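Local coordinates for homocitrate synthase (Sulfolobus acidocaldarius, PDB 6KTQ), which catalyses the aldol-type condensation of 2-oxoglutarate with acetyl-CoA to homocitrate, the first step of lysine biosynthesis by the alpha-aminoadipate route, at residues I113-G116 with A117-E120; V154-A157 with K158-V162; S292-E295 with K296-I300; F388-D391 with V392-L395. All blocks are in the same frame, centred on the assembly; numbering follows the deposited sequence.

Contact 1 of 4, residues I113-G116 with A117-E120; sequences IEVG and AEIE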
ATOM      1  N   ILE A 113      34.628  -1.520  15.921  1.00 46.97           N
ATOM      2  CA  ILE A 113      34.577  -1.347  14.466  1.00 44.79           C
ATOM      3  C   ILE A 113      35.816  -1.936  13.772  1.00 48.27           C
ATOM      4  O   ILE A 113      35.692  -2.686  12.794  1.00 45.41           O
ATOM      5  CB  ILE A 113      34.377   0.136  14.093  1.00 47.53           C
ATOM      6  CG1 ILE A 113      32.951   0.567  14.447  1.00 47.87           C
ATOM      7  CG2 ILE A 113      34.621   0.361  12.604  1.00 46.79           C
ATOM      8  CD1 ILE A 113      32.773   2.046  14.688  1.00 49.62           C
ATOM      9  N   GLU A 114      36.998  -1.616  14.296  1.00 48.24           N
ATOM     10  CA  GLU A 114      38.264  -2.162  13.769  1.00 49.87           C
ATOM     11  C   GLU A 114      38.283  -3.689  13.815  1.00 47.39           C
ATOM     12  O   GLU A 114      38.733  -4.349  12.871  1.00 49.32           O
ATOM     13  CB  GLU A 114      39.455  -1.619  14.569  1.00 50.81           C
ATOM     14  CG  GLU A 114      39.736  -0.137  14.339  1.00 53.82           C
ATOM     15  CD  GLU A 114      40.396   0.539  15.538  1.00 55.40           C
ATOM     16  OE1 GLU A 114      40.756  -0.161  16.507  1.00 57.76           O
ATOM     17  OE2 GLU A 114      40.538   1.776  15.524  1.00 55.36           O
ATOM     18  N   VAL A 115      37.768  -4.249  14.903  1.00 46.71           N
ATOM     19  CA  VAL A 115      37.689  -5.695  15.026  1.00 47.08           C
ATOM     20  C   VAL A 115      36.762  -6.248  13.941  1.00 50.72           C
ATOM     21  O   VAL A 115      37.140  -7.138  13.170  1.00 49.21           O
ATOM     22  CB  VAL A 115      37.211  -6.115  16.424  1.00 50.51           C
ATOM     23  CG1 VAL A 115      36.995  -7.616  16.477  1.00 49.16           C
ATOM     24  CG2 VAL A 115      38.225  -5.694  17.486  1.00 50.51           C
ATOM     25  N   GLY A 116      35.559  -5.681  13.856  1.00 50.13           N
ATOM     26  CA  GLY A 116      34.620  -6.046  12.796  1.00 47.64           C
ATOM     27  C   GLY A 116      35.260  -5.982  11.424  1.00 45.15           C
ATOM     28  O   GLY A 116      35.091  -6.885  10.621  1.00 45.83           O
ATOM     29  N   ALA A 117      36.016  -4.923  11.155  1.00 44.37           N
ATOM     30  CA  ALA A 117      36.700  -4.787   9.858  1.00 46.07           C
ATOM     31  C   ALA A 117      37.789  -5.846   9.654  1.00 45.48           C
ATOM     32  O   ALA A 117      37.865  -6.510   8.614  1.00 43.61           O
ATOM     33  CB  ALA A 117      37.298  -3.395   9.736  1.00 48.84           C
ATOM     34  N   GLU A 118      38.608  -6.024  10.681  1.00 49.00           N
ATOM     35  CA  GLU A 118      39.740  -6.952  10.609  1.00 51.24           C
ATOM     36  C   GLU A 118      39.323  -8.429  10.376  1.00 50.46           C
ATOM     37  O   GLU A 118      40.005  -9.140   9.627  1.00 45.12           O
ATOM     38  CB  GLU A 118      40.669  -6.710  11.822  1.00 54.85           C
ATOM     39  CG  GLU A 118      41.452  -7.884  12.389  1.00 58.17           C
ATOM     40  CD  GLU A 118      40.787  -8.438  13.623  1.00 62.86           C
ATOM     41  OE1 GLU A 118      41.251  -8.159  14.758  1.00 62.22           O
ATOM     42  OE2 GLU A 118      39.764  -9.126  13.456  1.00 69.44           O
ATOM     43  N   ILE A 119      38.201  -8.883  10.953  1.00 45.46           N
ATOM     44  CA  ILE A 119      37.700 -10.253  10.663  1.00 45.73           C
ATOM     45  C   ILE A 119      37.027 -10.411   9.299  1.00 38.77           C
ATOM     46  O   ILE A 119      36.624 -11.504   8.957  1.00 40.93           O
ATOM     47  CB  ILE A 119      36.662 -10.798  11.692  1.00 49.77           C
ATOM     48  CG1 ILE A 119      35.607  -9.744  12.002  1.00 49.68           C
ATOM     49  CG2 ILE A 119      37.335 -11.321  12.947  1.00 52.44           C
ATOM     50  CD1 ILE A 119      34.406 -10.292  12.723  1.00 55.85           C
ATOM     51  N   GLU A 120      36.841  -9.318   8.572  1.00 40.59           N
ATOM     52  CA  GLU A 120      36.332  -9.340   7.201  1.00 40.12           C
ATOM     53  C   GLU A 120      34.851  -9.736   7.105  1.00 38.45           C
ATOM     54  O   GLU A 120      34.463 -10.524   6.250  1.00 37.39           O
ATOM     55  CB  GLU A 120      37.187 -10.251   6.317  1.00 45.16           C
ATOM     56  CG  GLU A 120      38.608  -9.755   6.106  1.00 49.69           C
ATOM     57  CD  GLU A 120      39.297 -10.532   5.000  1.00 54.05           C
ATOM     58  OE1 GLU A 120      39.658 -11.704   5.227  1.00 52.89           O
ATOM     59  OE2 GLU A 120      39.434  -9.984   3.890  1.00 57.77           O
TER

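Contact 2 of 4, residues V154-A157 with K158-V162; sequences VSYA and KSHGV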
ATOM      1  N   VAL A 154      29.833   5.561  12.201  1.00 35.73           N
ATOM      2  CA  VAL A 154      29.351   4.996  10.932  1.00 36.00           C
ATOM      3  C   VAL A 154      30.283   5.335   9.767  1.00 36.25           C
ATOM      4  O   VAL A 154      30.558   4.485   8.913  1.00 35.84           O
ATOM      5  CB  VAL A 154      27.912   5.444  10.595  1.00 36.24           C
ATOM      6  CG1 VAL A 154      27.584   5.149   9.140  1.00 34.37           C
ATOM      7  CG2 VAL A 154      26.915   4.759  11.537  1.00 35.99           C
ATOM      8  N   SER A 155      30.760   6.572   9.717  1.00 38.84           N
ATOM      9  CA  SER A 155      31.757   6.958   8.685  1.00 41.59           C
ATOM     10  C   SER A 155      33.051   6.172   8.790  1.00 40.75           C
ATOM     11  O   SER A 155      33.566   5.655   7.780  1.00 42.74           O
ATOM     12  CB  SER A 155      32.084   8.445   8.779  1.00 44.86           C
ATOM     13  OG  SER A 155      30.993   9.203   8.311  1.00 50.40           O
ATOM     14  N   TYR A 156      33.578   6.089  10.010  1.00 41.24           N
ATOM     15  CA  TYR A 156      34.780   5.304  10.263  1.00 42.46           C
ATOM     16  C   TYR A 156      34.617   3.878   9.739  1.00 42.36           C
ATOM     17  O   TYR A 156      35.497   3.376   9.021  1.00 41.62           O
ATOM     18  CB  TYR A 156      35.115   5.303  11.759  1.00 46.23           C
ATOM     19  CG  TYR A 156      36.441   4.654  12.112  1.00 48.35           C
ATOM     20  CD1 TYR A 156      37.646   5.160  11.623  1.00 48.60           C
ATOM     21  CD2 TYR A 156      36.494   3.548  12.959  1.00 49.53           C
ATOM     22  CE1 TYR A 156      38.857   4.567  11.951  1.00 49.60           C
ATOM     23  CE2 TYR A 156      37.696   2.952  13.290  1.00 48.60           C
ATOM     24  CZ  TYR A 156      38.873   3.466  12.788  1.00 50.29           C
ATOM     25  OH  TYR A 156      40.063   2.866  13.129  1.00 51.82           O
ATOM     26  N   ALA A 157      33.491   3.229  10.063  1.00 38.33           N
ATOM     27  CA  ALA A 157      33.285   1.838   9.644  1.00 37.19           C
ATOM     28  C   ALA A 157      33.231   1.747   8.131  1.00 37.26           C
ATOM     29  O   ALA A 157      33.842   0.858   7.520  1.00 39.28           O
ATOM     30  CB  ALA A 157      31.990   1.274  10.248  1.00 40.34           C
ATOM     31  N   LYS A 158      32.480   2.664   7.539  1.00 37.50           N
ATOM     32  CA  LYS A 158      32.359   2.781   6.085  1.00 43.03           C
ATOM     33  C   LYS A 158      33.724   2.835   5.389  1.00 45.89           C
ATOM     34  O   LYS A 158      33.972   2.124   4.397  1.00 45.64           O
ATOM     35  CB  LYS A 158      31.630   4.084   5.746  1.00 46.80           C
ATOM     36  CG  LYS A 158      30.414   3.959   4.871  1.00 47.46           C
ATOM     37  CD  LYS A 158      30.697   3.374   3.508  1.00 49.09           C
ATOM     38  CE  LYS A 158      30.048   2.020   3.323  1.00 46.65           C
ATOM     39  NZ  LYS A 158      29.340   2.003   2.015  1.00 49.70           N
ATOM     40  N   SER A 159      34.598   3.693   5.919  1.00 47.41           N
ATOM     41  CA  SER A 159      35.909   3.926   5.317  1.00 48.59           C
ATOM     42  C   SER A 159      36.795   2.668   5.277  1.00 49.60           C
ATOM     43  O   SER A 159      37.761   2.640   4.538  1.00 51.60           O
ATOM     44  CB  SER A 159      36.621   5.097   5.996  1.00 46.72           C
ATOM     45  OG  SER A 159      36.908   4.817   7.356  1.00 50.28           O
ATOM     46  N   HIS A 160      36.450   1.612   6.015  1.00 47.00           N
ATOM     47  CA  HIS A 160      37.142   0.321   5.848  1.00 46.70           C
ATOM     48  C   HIS A 160      36.667  -0.460   4.619  1.00 46.84           C
ATOM     49  O   HIS A 160      37.160  -1.550   4.361  1.00 50.17           O
ATOM     50  CB  HIS A 160      36.978  -0.571   7.083  1.00 46.87           C
ATOM     51  CG  HIS A 160      37.663  -0.051   8.310  1.00 47.91           C
ATOM     52  ND1 HIS A 160      37.189   1.025   9.032  1.00 48.69           N
ATOM     53  CD2 HIS A 160      38.764  -0.488   8.968  1.00 47.61           C
ATOM     54  CE1 HIS A 160      37.976   1.236  10.072  1.00 47.61           C
ATOM     55  NE2 HIS A 160      38.937   0.329  10.058  1.00 47.82           N
ATOM     56  N   GLY A 161      35.707   0.070   3.872  1.00 45.49           N
ATOM     57  CA  GLY A 161      35.160  -0.642   2.720  1.00 45.94           C
ATOM     58  C   GLY A 161      34.235  -1.791   3.080  1.00 44.17           C
ATOM     59  O   GLY A 161      34.194  -2.802   2.384  1.00 44.68           O
ATOM     60  N   VAL A 162      33.484  -1.656   4.163  1.00 43.69           N
ATOM     61  CA  VAL A 162      32.463  -2.650   4.488  1.00 41.39           C
ATOM     62  C   VAL A 162      31.108  -1.969   4.557  1.00 38.60           C
ATOM     63  O   VAL A 162      31.030  -0.816   4.963  1.00 36.46           O
ATOM     64  CB  VAL A 162      32.768  -3.364   5.808  1.00 46.17           C
ATOM     65  CG1 VAL A 162      32.612  -2.425   6.998  1.00 48.31           C
ATOM     66  CG2 VAL A 162      31.874  -4.579   5.969  1.00 48.01           C
TER

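Contact 3 of 4, residues S292-E295 with K296-I300; sequences SLVE and KYSGI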
ATOM      1  N   SER A 292      15.292 -28.141  16.253  1.00 27.06           N
ATOM      2  CA  SER A 292      15.765 -29.234  17.122  1.00 27.36           C
ATOM      3  C   SER A 292      17.273 -29.114  17.424  1.00 26.48           C
ATOM      4  O   SER A 292      17.719 -29.278  18.572  1.00 26.89           O
ATOM      5  CB  SER A 292      15.374 -30.560  16.482  1.00 28.81           C
ATOM      6  OG  SER A 292      16.014 -31.617  17.160  1.00 39.03           O
ATOM      7  N   LEU A 293      18.045 -28.745  16.411  1.00 27.04           N
ATOM      8  CA  LEU A 293      19.480 -28.428  16.579  1.00 27.62           C
ATOM      9  C   LEU A 293      19.744 -27.316  17.576  1.00 26.18           C
ATOM     10  O   LEU A 293      20.620 -27.424  18.430  1.00 27.88           O
ATOM     11  CB  LEU A 293      20.101 -28.062  15.238  1.00 28.15           C
ATOM     12  CG  LEU A 293      21.606 -27.801  15.225  1.00 29.45           C
ATOM     13  CD1 LEU A 293      22.354 -29.090  15.516  1.00 30.55           C
ATOM     14  CD2 LEU A 293      21.997 -27.243  13.879  1.00 31.43           C
ATOM     15  N   VAL A 294      18.994 -26.235  17.481  1.00 26.00           N
ATOM     16  CA  VAL A 294      19.209 -25.119  18.371  1.00 26.32           C
ATOM     17  C   VAL A 294      18.745 -25.491  19.771  1.00 25.96           C
ATOM     18  O   VAL A 294      19.316 -25.073  20.770  1.00 26.86           O
ATOM     19  CB  VAL A 294      18.524 -23.849  17.841  1.00 26.79           C
ATOM     20  CG1 VAL A 294      18.513 -22.758  18.906  1.00 26.49           C
ATOM     21  CG2 VAL A 294      19.249 -23.375  16.568  1.00 26.12           C
ATOM     22  N   GLU A 295      17.692 -26.277  19.835  1.00 26.59           N
ATOM     23  CA  GLU A 295      17.195 -26.721  21.110  1.00 29.11           C
ATOM     24  C   GLU A 295      18.274 -27.563  21.816  1.00 29.00           C
ATOM     25  O   GLU A 295      18.589 -27.352  22.996  1.00 27.00           O
ATOM     26  CB  GLU A 295      15.913 -27.491  20.843  1.00 33.75           C
ATOM     27  CG  GLU A 295      15.311 -28.241  21.973  1.00 39.46           C
ATOM     28  CD  GLU A 295      13.972 -28.818  21.541  1.00 44.29           C
ATOM     29  OE1 GLU A 295      13.937 -29.528  20.518  1.00 44.39           O
ATOM     30  OE2 GLU A 295      12.965 -28.535  22.204  1.00 46.28           O
ATOM     31  N   LYS A 296      18.893 -28.459  21.069  1.00 29.35           N
ATOM     32  CA  LYS A 296      19.988 -29.251  21.611  1.00 30.91           C
ATOM     33  C   LYS A 296      21.140 -28.389  22.149  1.00 30.44           C
ATOM     34  O   LYS A 296      21.584 -28.627  23.263  1.00 28.23           O
ATOM     35  CB  LYS A 296      20.491 -30.215  20.539  1.00 34.28           C
ATOM     36  CG  LYS A 296      21.592 -31.177  20.987  1.00 39.14           C
ATOM     37  CD  LYS A 296      22.548 -31.497  19.837  1.00 43.44           C
ATOM     38  CE  LYS A 296      22.286 -32.826  19.177  1.00 50.08           C
ATOM     39  NZ  LYS A 296      23.177 -33.877  19.758  1.00 52.86           N
ATOM     40  N   TYR A 297      21.631 -27.400  21.396  1.00 25.15           N
ATOM     41  CA  TYR A 297      22.787 -26.630  21.849  1.00 29.37           C
ATOM     42  C   TYR A 297      22.456 -25.542  22.870  1.00 29.93           C
ATOM     43  O   TYR A 297      23.295 -25.211  23.720  1.00 27.10           O
ATOM     44  CB  TYR A 297      23.550 -26.043  20.662  1.00 28.24           C
ATOM     45  CG  TYR A 297      24.142 -27.088  19.740  1.00 31.11           C
ATOM     46  CD1 TYR A 297      24.508 -28.358  20.217  1.00 33.65           C
ATOM     47  CD2 TYR A 297      24.381 -26.808  18.396  1.00 33.09           C
ATOM     48  CE1 TYR A 297      25.090 -29.306  19.383  1.00 35.16           C
ATOM     49  CE2 TYR A 297      24.946 -27.773  17.552  1.00 35.21           C
ATOM     50  CZ  TYR A 297      25.302 -29.013  18.064  1.00 34.48           C
ATOM     51  OH  TYR A 297      25.855 -29.981  17.252  1.00 40.05           O
ATOM     52  N   SER A 298      21.230 -25.007  22.793  1.00 28.06           N
ATOM     53  CA  SER A 298      20.799 -23.959  23.712  1.00 24.86           C
ATOM     54  C   SER A 298      20.443 -24.556  25.049  1.00 25.45           C
ATOM     55  O   SER A 298      20.549 -23.893  26.080  1.00 24.78           O
ATOM     56  CB  SER A 298      19.594 -23.188  23.136  1.00 26.69           C
ATOM     57  OG  SER A 298      18.417 -23.992  23.145  1.00 25.50           O
ATOM     58  N   GLY A 299      20.012 -25.803  25.028  1.00 27.21           N
ATOM     59  CA  GLY A 299      19.530 -26.483  26.218  1.00 29.89           C
ATOM     60  C   GLY A 299      18.165 -26.034  26.716  1.00 32.32           C
ATOM     61  O   GLY A 299      17.774 -26.405  27.812  1.00 30.93           O
ATOM     62  N   ILE A 300      17.436 -25.227  25.941  1.00 29.94           N
ATOM     63  CA  ILE A 300      16.071 -24.806  26.334  1.00 30.11           C
ATOM     64  C   ILE A 300      15.088 -25.574  25.460  1.00 29.49           C
ATOM     65  O   ILE A 300      15.119 -25.463  24.220  1.00 29.94           O
ATOM     66  CB  ILE A 300      15.867 -23.309  26.163  1.00 30.62           C
ATOM     67  CG1 ILE A 300      16.888 -22.539  26.991  1.00 30.99           C
ATOM     68  CG2 ILE A 300      14.447 -22.874  26.581  1.00 30.05           C
ATOM     69  CD1 ILE A 300      16.600 -21.067  27.036  1.00 33.00           C
TER

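Contact 4 of 4, residues F388-D391 with V392-L395; sequences FYRD and VDLL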
ATOM      1  N   PHE A 388      -3.492 -40.071  28.562  1.00 29.21           N
ATOM      2  CA  PHE A 388      -3.650 -40.611  27.222  1.00 31.70           C
ATOM      3  C   PHE A 388      -3.842 -42.101  27.295  1.00 28.85           C
ATOM      4  O   PHE A 388      -3.471 -42.711  28.291  1.00 26.59           O
ATOM      5  CB  PHE A 388      -2.493 -40.234  26.271  1.00 36.10           C
ATOM      6  CG  PHE A 388      -1.125 -40.488  26.806  1.00 41.31           C
ATOM      7  CD1 PHE A 388      -0.481 -39.534  27.581  1.00 43.34           C
ATOM      8  CD2 PHE A 388      -0.424 -41.653  26.460  1.00 46.08           C
ATOM      9  CE1 PHE A 388       0.804 -39.769  28.066  1.00 44.34           C
ATOM     10  CE2 PHE A 388       0.875 -41.882  26.933  1.00 46.61           C
ATOM     11  CZ  PHE A 388       1.484 -40.936  27.739  1.00 44.77           C
ATOM     12  N   TYR A 389      -4.449 -42.643  26.252  1.00 27.88           N
ATOM     13  CA  TYR A 389      -4.599 -44.078  26.067  1.00 28.82           C
ATOM     14  C   TYR A 389      -3.647 -44.524  24.971  1.00 28.18           C
ATOM     15  O   TYR A 389      -3.794 -44.159  23.811  1.00 28.46           O
ATOM     16  CB  TYR A 389      -6.063 -44.438  25.747  1.00 28.48           C
ATOM     17  CG  TYR A 389      -6.887 -44.345  26.996  1.00 27.17           C
ATOM     18  CD1 TYR A 389      -7.310 -43.113  27.467  1.00 27.10           C
ATOM     19  CD2 TYR A 389      -7.215 -45.491  27.738  1.00 27.48           C
ATOM     20  CE1 TYR A 389      -8.011 -42.999  28.639  1.00 26.63           C
ATOM     21  CE2 TYR A 389      -7.932 -45.397  28.913  1.00 25.87           C
ATOM     22  CZ  TYR A 389      -8.329 -44.154  29.366  1.00 27.50           C
ATOM     23  OH  TYR A 389      -9.024 -44.031  30.539  1.00 26.79           O
ATOM     24  N   ARG A 390      -2.636 -45.292  25.364  1.00 25.95           N
ATOM     25  CA  ARG A 390      -1.701 -45.869  24.419  1.00 28.42           C
ATOM     26  C   ARG A 390      -2.353 -47.065  23.749  1.00 27.59           C
ATOM     27  O   ARG A 390      -3.369 -47.533  24.198  1.00 25.45           O
ATOM     28  CB  ARG A 390      -0.441 -46.319  25.150  1.00 33.37           C
ATOM     29  CG  ARG A 390       0.289 -45.193  25.874  1.00 37.68           C
ATOM     30  CD  ARG A 390       1.232 -45.776  26.923  1.00 42.25           C
ATOM     31  NE  ARG A 390       0.483 -46.456  27.988  1.00 46.16           N
ATOM     32  CZ  ARG A 390       1.025 -47.090  29.033  1.00 53.36           C
ATOM     33  NH1 ARG A 390       2.346 -47.142  29.199  1.00 54.53           N
ATOM     34  NH2 ARG A 390       0.231 -47.665  29.939  1.00 53.02           N
ATOM     35  N   ASP A 391      -1.781 -47.540  22.671  1.00 27.78           N
ATOM     36  CA  ASP A 391      -2.351 -48.658  21.985  1.00 30.80           C
ATOM     37  C   ASP A 391      -2.489 -49.876  22.884  1.00 30.19           C
ATOM     38  O   ASP A 391      -3.464 -50.589  22.764  1.00 27.56           O
ATOM     39  CB  ASP A 391      -1.552 -48.978  20.729  1.00 31.65           C
ATOM     40  CG  ASP A 391      -1.730 -47.908  19.667  1.00 34.75           C
ATOM     41  OD1 ASP A 391      -2.706 -47.124  19.770  1.00 31.88           O
ATOM     42  OD2 ASP A 391      -0.904 -47.861  18.739  1.00 33.33           O
ATOM     43  N   VAL A 392      -1.549 -50.086  23.807  1.00 30.66           N
ATOM     44  CA  VAL A 392      -1.653 -51.246  24.691  1.00 32.84           C
ATOM     45  C   VAL A 392      -2.836 -51.085  25.622  1.00 30.25           C
ATOM     46  O   VAL A 392      -3.490 -52.069  25.944  1.00 30.41           O
ATOM     47  CB  VAL A 392      -0.384 -51.539  25.529  1.00 36.39           C
ATOM     48  CG1 VAL A 392       0.773 -51.928  24.619  1.00 40.59           C
ATOM     49  CG2 VAL A 392      -0.023 -50.392  26.472  1.00 38.05           C
ATOM     50  N   ASP A 393      -3.136 -49.842  26.007  1.00 26.81           N
ATOM     51  CA  ASP A 393      -4.275 -49.570  26.853  1.00 28.59           C
ATOM     52  C   ASP A 393      -5.577 -49.862  26.095  1.00 26.48           C
ATOM     53  O   ASP A 393      -6.525 -50.433  26.637  1.00 25.36           O
ATOM     54  CB  ASP A 393      -4.265 -48.119  27.343  1.00 31.20           C
ATOM     55  CG  ASP A 393      -2.987 -47.747  28.060  1.00 33.31           C
ATOM     56  OD1 ASP A 393      -2.523 -48.568  28.867  1.00 32.57           O
ATOM     57  OD2 ASP A 393      -2.445 -46.636  27.814  1.00 31.00           O
ATOM     58  N   LEU A 394      -5.622 -49.451  24.843  1.00 26.24           N
ATOM     59  CA  LEU A 394      -6.810 -49.655  24.028  1.00 25.62           C
ATOM     60  C   LEU A 394      -7.015 -51.134  23.737  1.00 27.86           C
ATOM     61  O   LEU A 394      -8.152 -51.588  23.714  1.00 26.68           O
ATOM     62  CB  LEU A 394      -6.684 -48.936  22.700  1.00 26.52           C
ATOM     63  CG  LEU A 394      -6.652 -47.423  22.771  1.00 26.90           C
ATOM     64  CD1 LEU A 394      -6.292 -46.875  21.401  1.00 24.96           C
ATOM     65  CD2 LEU A 394      -7.993 -46.900  23.281  1.00 27.00           C
ATOM     66  N   LEU A 395      -5.926 -51.863  23.474  1.00 26.88           N
ATOM     67  CA  LEU A 395      -6.029 -53.308  23.276  1.00 28.80           C
ATOM     68  C   LEU A 395      -6.577 -54.006  24.525  1.00 27.26           C
ATOM     69  O   LEU A 395      -7.386 -54.901  24.407  1.00 29.25           O
ATOM     70  CB  LEU A 395      -4.692 -53.910  22.832  1.00 30.05           C
ATOM     71  CG  LEU A 395      -4.268 -53.488  21.434  1.00 31.93           C
ATOM     72  CD1 LEU A 395      -2.829 -53.916  21.136  1.00 35.75           C
ATOM     73  CD2 LEU A 395      -5.225 -54.022  20.393  1.00 31.71           C
TER

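Contact 1 of 4, residues I113-G116 with A117-E120
I119 lays its side chain back against the carbonyls of V115 and G116 where helix 110-118 ends in a Schellman motif, within the beta-alpha-beta unit of strand 101-106, this helix and strand 123-129. From CB, 4.0 Å from V115 O, the chain divides. CG1 stands between the backbone N and the carbonyl carbon (chi1 46°), a position that swings it onto the helix end: it lies 3.2 Å from G116 O and equally close to V115 O. CD1 continues past the same two oxygens at looser range, while CG2 keeps to the V115 side. I119 also packs on Y83, I86 and I90 of helix 80-94 and on P76 of a loop, and so joins this helix end to helix 80-94. The evidence for the helix end is in the backbone. I119 N still gives an ordinary helical bond to V115 O (3.0 Å, N-H...O 164°), but E120 adopts a positive phi of 70°, and its N bonds to A117 O at 3.0 Å. E118 bends at chi2 along the helix end and gives its polar end to Y83, OE2 bonding to Y83 OH; that same OE2 lies 3.3 Å from V115 O, two acceptors near each other without a bond.

Contact 2 of 4, residues V154-A157 with K158-V162
At the C-terminal end of helix 143-159, one of the outer helices of the TIM barrel, H160 folds back onto Y156 and closes the last turn. The two rings form a T-shaped (edge-to-face) pair, with centroids 4.8 Å apart and planes at 89°. The edge of the imidazole supplies CE1, which sits over one face of the phenol ring, displaced toward its rim, and comes within 3.6 Å of Y156 CZ. The first torsion of H160 puts CG beside its own backbone N (chi1 -67°), and this turn brings ND1 back toward the helix as a donor: ND1 bonds to Y156 O at 2.9 Å, with the acceptor close to the ring plane. The bond and the stack together fix the rotation of the imidazole. Y156 O is gripped a second time, by S159 OG at 2.6 Å, and the two donors arrive from opposite faces of the carbonyl plane. The tyrosine hydroxyl is held from outside, by E114 of helix 110-118, while A117 of that helix packs on H160. Beyond the last turn G161 takes positive phi, its N bonding to K158 O at 2.7 Å, and the chain turns toward strand 163-169. A157 O serves both sides of this turn: it accepts from H160 N at 3.1 Å, from well above the carbonyl plane, and meets V162 CG1 at 3.5 Å.

Contact 3 of 4, residues S292-E295 with K296-I300
S298 holds V294 O with two donors, its backbone N and its OG, each at 2.8 Å from that oxygen and arriving from opposite faces of the carbonyl plane. OG can reach back because it stands between the backbone N and the carbonyl carbon (chi1 71°). The same hydroxyl oxygen accepts from I300 N at 3.2 Å, almost straight (172°), and so ties the residue after G299 to the last helical turn. With the hydroxyl removed, as in an alanine here, I300 N is likely to lose its acceptor and V294 O its second donor, setting the exit turn free to shift. Beside this core, L293 CD1 meets Y297 CE2 at 3.5 Å, approaching the ring obliquely. Further out, E58 and A62 of helix 53-66 pack on L293, and Q55 and I59 on Y297, so the pair faces that helix. E295 runs extended past I300, CG lying 3.6 Å from I300 O, and its OE2 takes a hydrogen bond from L302 N, which holds the following chain close. G299 leaves the helical conformation with positive phi while its N still bonds to E295 O at 2.9 Å. The whole is the C-terminal end of helix 287-298, continued into the loop through an ST turn.

Contact 4 of 4, residues F388-D391 with V392-L395
R390 and D393 grip each other at the start of helix 391-402, with R390 in the N-cap position. D393 OD2 receives two donors from the same face of its carboxylate plane: R390 N at 2.8 Å, on the anti side, and R390 NE at 2.9 Å, on the syn side. The second bond is nearly straight (174°) and lies in the guanidinium plane. R390 NH2 adds a third bond, to the syn lone pair of OD1 at 3.1 Å, so the arginine holds the carboxylate side-on through NE and one terminal nitrogen, although the two planes are turned 41° apart. The bend at chi3 (-65°) turns the edge of the guanidinium toward the carboxylate. Were D393 replaced by a leucine, R390 N would probably lose its acceptor and the guanidinium its counter-charge, leaving it free to swing.

The packed side is apolar and lies round L394, which is buried: its CD2 meets Y389 CB at 4.0 Å, and I348 and I380 touch both residues. D391, the first residue of the helix, gives OD2 to a salt bridge with R360, while its carbonyl accepts L395 N at 2.9 Å. On the exposed side R390 is held by the directed polar bonds to D393 and more loosely by V392, whose CG2 lies over a face of the guanidinium, 4.2 Å from NE and offset toward its rim. An N3 carboxylate bonded to the N-cap backbone N is half of a capping box; R390 does not make the other half, and a salt bridge closes this helix start instead.

Overall arrangement
Along the chain the contacts follow one another in series, the first three at C-terminal helix ends and contact 4 at a helix start. Contacts 1 and 2 have centres 10 Å apart and touch, because helices 110-118 and 143-159 are neighbours in the helical layer round the barrel strands. Both lie near the active site: the side chain of I113 is about 9 Å from bound coenzyme A and that of V154 about 12 Å from bound 2-oxoglutarate. Contact 3, centred 29 Å from contact 1, ends helix 287-298, packed on helix 53-66. The centres of contacts 3 and 4 are 31 Å apart; contact 4 lies among C-terminal helices 354-364, 370-381 and 391-402. The set thus spans the elongated chain.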